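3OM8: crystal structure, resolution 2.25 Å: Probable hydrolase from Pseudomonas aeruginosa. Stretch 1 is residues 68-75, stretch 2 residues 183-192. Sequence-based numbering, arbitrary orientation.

Stretch 1 68-75: SVPPGPYT
Stretch 2 (183-192) TNRHGLAGSF

Stretch 1 is an extended, proline-rich segment without regular helix or strand. It lies against the first turns of a helix that spans 185-192 and continues beyond. CA atoms pair Val 69 with Gly 187 (5.8 Å), Pro 71 with His 186 (5.3 Å) and Gly 72 with Gly 190 (3.5 Å). Together the stretches bury 371 Å².

Tyr 74 covers the most surface. Its phi/psi is -98/142, chi1 is m (-52°) and chi2 is -24°. Tyr 74 and Gly 190 are both buried. Gly 190 CA sits 3.6 Å from the centroid of the Tyr 74 ring, 10° off its normal, a CH-pi contact that uses the flat aromatic face. A CB on Gly 190 would lie 2.5 Å from Tyr 74 CZ, so glycine suits the place. Gly 72 (-70/171) is also tightly placed: a CB on Gly 72 would fall 2.7 Å from Gly 190 CA. Tyr 74 N donates to Gly 190 O at 3.1 Å. Tyr 74 OH turns back to donate to Pro 70 O (2.7 Å), bracing the loop. The peptide bond before Pro 73 is cis.

The CA-to-CB bond of Val 69 (-124/88, chi1 t) points toward stretch 2. Its branched apolar side chain packs on the helix start: Val 69 CG1 lies 3.4 Å from Asn 184 OD1 and 3.6 Å from CB of His 186 (chi1 m). Asn 184, chi1 t, is the N-cap; Asn 184 OD1 accepts from His 186 N (2.8 Å).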

ATOM      1  N   SER B  68      -7.212  -3.638 -36.184  1.00 46.72           N
ATOM      2  CA  SER B  68      -6.766  -4.699 -37.082  1.00 48.93           C
ATOM      3  C   SER B  68      -5.704  -5.535 -36.378  1.00 50.56           C
ATOM      4  O   SER B  68      -5.216  -5.149 -35.327  1.00 46.57           O
ATOM      5  CB  SER B  68      -6.238  -4.120 -38.400  1.00 46.74           C
ATOM      6  OG  SER B  68      -5.088  -3.314 -38.204  1.00 41.54           O
ATOM      7  N   VAL B  69      -5.349  -6.679 -36.954  1.00 48.61           N
ATOM      8  CA  VAL B  69      -4.497  -7.638 -36.271  1.00 48.50           C
ATOM      9  C   VAL B  69      -3.255  -7.973 -37.080  1.00 57.98           C
ATOM     10  O   VAL B  69      -3.252  -8.936 -37.847  1.00 59.43           O
ATOM     11  CB  VAL B  69      -5.255  -8.960 -36.006  1.00 46.95           C
ATOM     12  CG1 VAL B  69      -4.387  -9.921 -35.209  1.00 45.82           C
ATOM     13  CG2 VAL B  69      -6.591  -8.699 -35.290  1.00 37.16           C
ATOM     14  N   PRO B  70      -2.185  -7.184 -36.918  1.00 54.15           N
ATOM     15  CA  PRO B  70      -0.916  -7.592 -37.534  1.00 47.05           C
ATOM     16  C   PRO B  70      -0.439  -8.926 -36.949  1.00 50.11           C
ATOM     17  O   PRO B  70      -0.882  -9.310 -35.866  1.00 51.84           O
ATOM     18  CB  PRO B  70       0.046  -6.463 -37.139  1.00 43.70           C
ATOM     19  CG  PRO B  70      -0.857  -5.272 -36.875  1.00 43.68           C
ATOM     20  CD  PRO B  70      -2.105  -5.861 -36.275  1.00 45.55           C
ATOM     21  N   PRO B  71       0.436  -9.645 -37.668  1.00 54.16           N
ATOM     22  CA  PRO B  71       0.999 -10.868 -37.088  1.00 52.34           C
ATOM     23  C   PRO B  71       1.976 -10.483 -35.989  1.00 50.54           C
ATOM     24  O   PRO B  71       2.599  -9.428 -36.112  1.00 50.37           O
ATOM     25  CB  PRO B  71       1.796 -11.475 -38.243  1.00 50.76           C
ATOM     26  CG  PRO B  71       1.488 -10.646 -39.439  1.00 51.21           C
ATOM     27  CD  PRO B  71       1.024  -9.330 -38.980  1.00 41.70           C
ATOM     28  N   GLY B  72       2.112 -11.303 -34.948  1.00 50.22           N
ATOM     29  CA  GLY B  72       3.152 -11.087 -33.954  1.00 48.43           C
ATOM     30  C   GLY B  72       4.479 -11.388 -34.623  1.00 58.69           C
ATOM     31  O   GLY B  72       4.500 -11.880 -35.749  1.00 54.53           O
ATOM     32  N   PRO B  73       5.598 -11.081 -33.957  1.00 59.18           N
ATOM     33  CA  PRO B  73       5.706 -10.467 -32.638  1.00 54.27           C
ATOM     34  C   PRO B  73       5.444  -8.973 -32.727  1.00 60.28           C
ATOM     35  O   PRO B  73       5.753  -8.375 -33.763  1.00 59.28           O
ATOM     36  CB  PRO B  73       7.182 -10.679 -32.267  1.00 53.83           C
ATOM     37  CG  PRO B  73       7.812 -11.425 -33.411  1.00 62.19           C
ATOM     38  CD  PRO B  73       6.915 -11.251 -34.586  1.00 59.76           C
ATOM     39  N   TYR B  74       4.864  -8.397 -31.669  1.00 52.05           N
ATOM     40  CA  TYR B  74       4.834  -6.950 -31.493  1.00 51.84           C
ATOM     41  C   TYR B  74       5.961  -6.590 -30.541  1.00 50.59           C
ATOM     42  O   TYR B  74       6.230  -7.336 -29.610  1.00 53.59           O
ATOM     43  CB  TYR B  74       3.522  -6.493 -30.864  1.00 46.39           C
ATOM     44  CG  TYR B  74       2.263  -6.976 -31.553  1.00 49.56           C
ATOM     45  CD1 TYR B  74       2.264  -7.337 -32.892  1.00 47.90           C
ATOM     46  CD2 TYR B  74       1.065  -7.034 -30.863  1.00 51.94           C
ATOM     47  CE1 TYR B  74       1.100  -7.764 -33.513  1.00 51.03           C
ATOM     48  CE2 TYR B  74      -0.088  -7.452 -31.465  1.00 52.79           C
ATOM     49  CZ  TYR B  74      -0.072  -7.820 -32.789  1.00 53.51           C
ATOM     50  OH  TYR B  74      -1.245  -8.243 -33.370  1.00 48.88           O
ATOM     51  N   THR B  75       6.631  -5.467 -30.777  1.00 49.24           N
ATOM     52  CA  THR B  75       7.564  -4.928 -29.788  1.00 46.45           C
ATOM     53  C   THR B  75       6.844  -3.928 -28.873  1.00 54.97           C
ATOM     54  O   THR B  75       5.827  -3.336 -29.256  1.00 52.49           O
ATOM     55  CB  THR B  75       8.720  -4.185 -30.438  1.00 48.12           C
ATOM     56  OG1 THR B  75       8.216  -3.009 -31.082  1.00 50.16           O
ATOM     57  CG2 THR B  75       9.417  -5.072 -31.461  1.00 56.19           C
ATOM     58  N   THR B 183     -11.040 -12.269 -29.519  1.00 52.91           N
ATOM     59  CA  THR B 183      -9.680 -11.783 -29.702  1.00 52.06           C
ATOM     60  C   THR B 183      -8.889 -12.689 -30.652  1.00 52.02           C
ATOM     61  O   THR B 183      -8.764 -13.897 -30.431  1.00 50.44           O
ATOM     62  CB  THR B 183      -8.929 -11.622 -28.365  1.00 49.72           C
ATOM     63  OG1 THR B 183      -9.524 -10.556 -27.608  1.00 55.30           O
ATOM     64  CG2 THR B 183      -7.475 -11.265 -28.619  1.00 47.40           C
ATOM     65  N   ASN B 184      -8.363 -12.099 -31.716  1.00 54.02           N
ATOM     66  CA  ASN B 184      -7.620 -12.881 -32.699  1.00 56.11           C
ATOM     67  C   ASN B 184      -6.307 -13.378 -32.107  1.00 52.50           C
ATOM     68  O   ASN B 184      -5.625 -12.641 -31.390  1.00 53.59           O
ATOM     69  CB  ASN B 184      -7.366 -12.057 -33.958  1.00 56.17           C
ATOM     70  CG  ASN B 184      -6.654 -12.841 -35.023  1.00 55.49           C
ATOM     71  OD1 ASN B 184      -5.451 -13.095 -34.925  1.00 53.30           O
ATOM     72  ND2 ASN B 184      -7.390 -13.232 -36.054  1.00 54.81           N
ATOM     73  N   ARG B 185      -5.958 -14.622 -32.409  1.00 46.99           N
ATOM     74  CA  ARG B 185      -4.819 -15.271 -31.776  1.00 44.48           C
ATOM     75  C   ARG B 185      -3.510 -14.556 -32.050  1.00 51.28           C
ATOM     76  O   ARG B 185      -2.548 -14.724 -31.302  1.00 50.77           O
ATOM     77  CB  ARG B 185      -4.714 -16.734 -32.212  1.00 45.41           C
ATOM     78  CG  ARG B 185      -4.314 -16.936 -33.671  1.00 43.47           C
ATOM     79  CD  ARG B 185      -4.485 -18.399 -34.065  1.00 44.59           C
ATOM     80  NE  ARG B 185      -5.851 -18.861 -33.842  1.00 43.06           N
ATOM     81  CZ  ARG B 185      -6.187 -20.135 -33.669  1.00 49.44           C
ATOM     82  NH1 ARG B 185      -5.254 -21.071 -33.690  1.00 41.58           N
ATOM     83  NH2 ARG B 185      -7.455 -20.471 -33.472  1.00 52.14           N
ATOM     84  N   HIS B 186      -3.464 -13.776 -33.126  1.00 53.09           N
ATOM     85  CA  HIS B 186      -2.246 -13.049 -33.467  1.00 51.55           C
ATOM     86  C   HIS B 186      -2.077 -11.787 -32.612  1.00 52.70           C
ATOM     87  O   HIS B 186      -0.956 -11.351 -32.348  1.00 56.68           O
ATOM     88  CB  HIS B 186      -2.204 -12.725 -34.963  1.00 48.03           C
ATOM     89  CG  HIS B 186      -2.107 -13.943 -35.831  1.00 47.66           C
ATOM     90  ND1 HIS B 186      -0.908 -14.561 -36.111  1.00 42.88           N
ATOM     91  CD2 HIS B 186      -3.063 -14.683 -36.438  1.00 38.40           C
ATOM     92  CE1 HIS B 186      -1.128 -15.626 -36.858  1.00 43.31           C
ATOM     93  NE2 HIS B 186      -2.428 -15.721 -37.075  1.00 50.02           N
ATOM     94  N   GLY B 187      -3.193 -11.200 -32.191  1.00 50.00           N
ATOM     95  CA  GLY B 187      -3.151 -10.101 -31.238  1.00 50.61           C
ATOM     96  C   GLY B 187      -2.533 -10.559 -29.924  1.00 49.44           C
ATOM     97  O   GLY B 187      -1.613  -9.928 -29.401  1.00 48.08           O
ATOM     98  N   LEU B 188      -3.039 -11.672 -29.401  1.00 46.98           N
ATOM     99  CA  LEU B 188      -2.489 -12.294 -28.203  1.00 48.89           C
ATOM    100  C   LEU B 188      -1.018 -12.677 -28.369  1.00 51.94           C
ATOM    101  O   LEU B 188      -0.173 -12.316 -27.551  1.00 52.98           O
ATOM    102  CB  LEU B 188      -3.292 -13.543 -27.845  1.00 45.55           C
ATOM    103  CG  LEU B 188      -4.769 -13.326 -27.533  1.00 42.75           C
ATOM    104  CD1 LEU B 188      -5.405 -14.634 -27.099  1.00 42.52           C
ATOM    105  CD2 LEU B 188      -4.897 -12.291 -26.443  1.00 36.59           C
ATOM    106  N   ALA B 189      -0.719 -13.427 -29.423  1.00 47.82           N
ATOM    107  CA  ALA B 189       0.644 -13.884 -29.669  1.00 50.41           C
ATOM    108  C   ALA B 189       1.601 -12.706 -29.792  1.00 49.69           C
ATOM    109  O   ALA B 189       2.683 -12.721 -29.219  1.00 54.27           O
ATOM    110  CB  ALA B 189       0.705 -14.779 -30.930  1.00 40.44           C
ATOM    111  N   GLY B 190       1.193 -11.683 -30.532  1.00 47.78           N
ATOM    112  CA  GLY B 190       2.015 -10.496 -30.695  1.00 47.31           C
ATOM    113  C   GLY B 190       2.235  -9.756 -29.391  1.00 56.33           C
ATOM    114  O   GLY B 190       3.334  -9.271 -29.117  1.00 58.16           O
ATOM    115  N   SER B 191       1.180  -9.665 -28.583  1.00 54.96           N
ATOM    116  CA  SER B 191       1.243  -8.944 -27.316  1.00 49.47           C
ATOM    117  C   SER B 191       2.109  -9.681 -26.291  1.00 48.13           C
ATOM    118  O   SER B 191       2.917  -9.052 -25.616  1.00 44.40           O
ATOM    119  CB  SER B 191      -0.164  -8.672 -26.778  1.00 46.29           C
ATOM    120  OG  SER B 191      -0.887  -7.829 -27.665  1.00 43.27           O
ATOM    121  N   PHE B 192       1.953 -11.005 -26.197  1.00 46.25           N
ATOM    122  CA  PHE B 192       2.839 -11.852 -25.389  1.00 48.76           C
ATOM    123  C   PHE B 192       4.317 -11.616 -25.698  1.00 53.68           C
ATOM    124  O   PHE B 192       5.166 -11.737 -24.822  1.00 60.11           O
ATOM    125  CB  PHE B 192       2.570 -13.345 -25.627  1.00 43.24           C
ATOM    126  CG  PHE B 192       1.253 -13.831 -25.100  1.00 44.96           C
ATOM    127  CD1 PHE B 192       0.680 -13.265 -23.981  1.00 44.34           C
ATOM    128  CD2 PHE B 192       0.599 -14.882 -25.719  1.00 48.52           C
ATOM    129  CE1 PHE B 192      -0.530 -13.732 -23.495  1.00 48.86           C
ATOM    130  CE2 PHE B 192      -0.608 -15.353 -25.236  1.00 47.78           C
ATOM    131  CZ  PHE B 192      -1.175 -14.782 -24.122  1.00 46.58           C
TER
HETATM  132  O   HOH W   1       1.684 -14.329 -35.664  1.00 49.07           O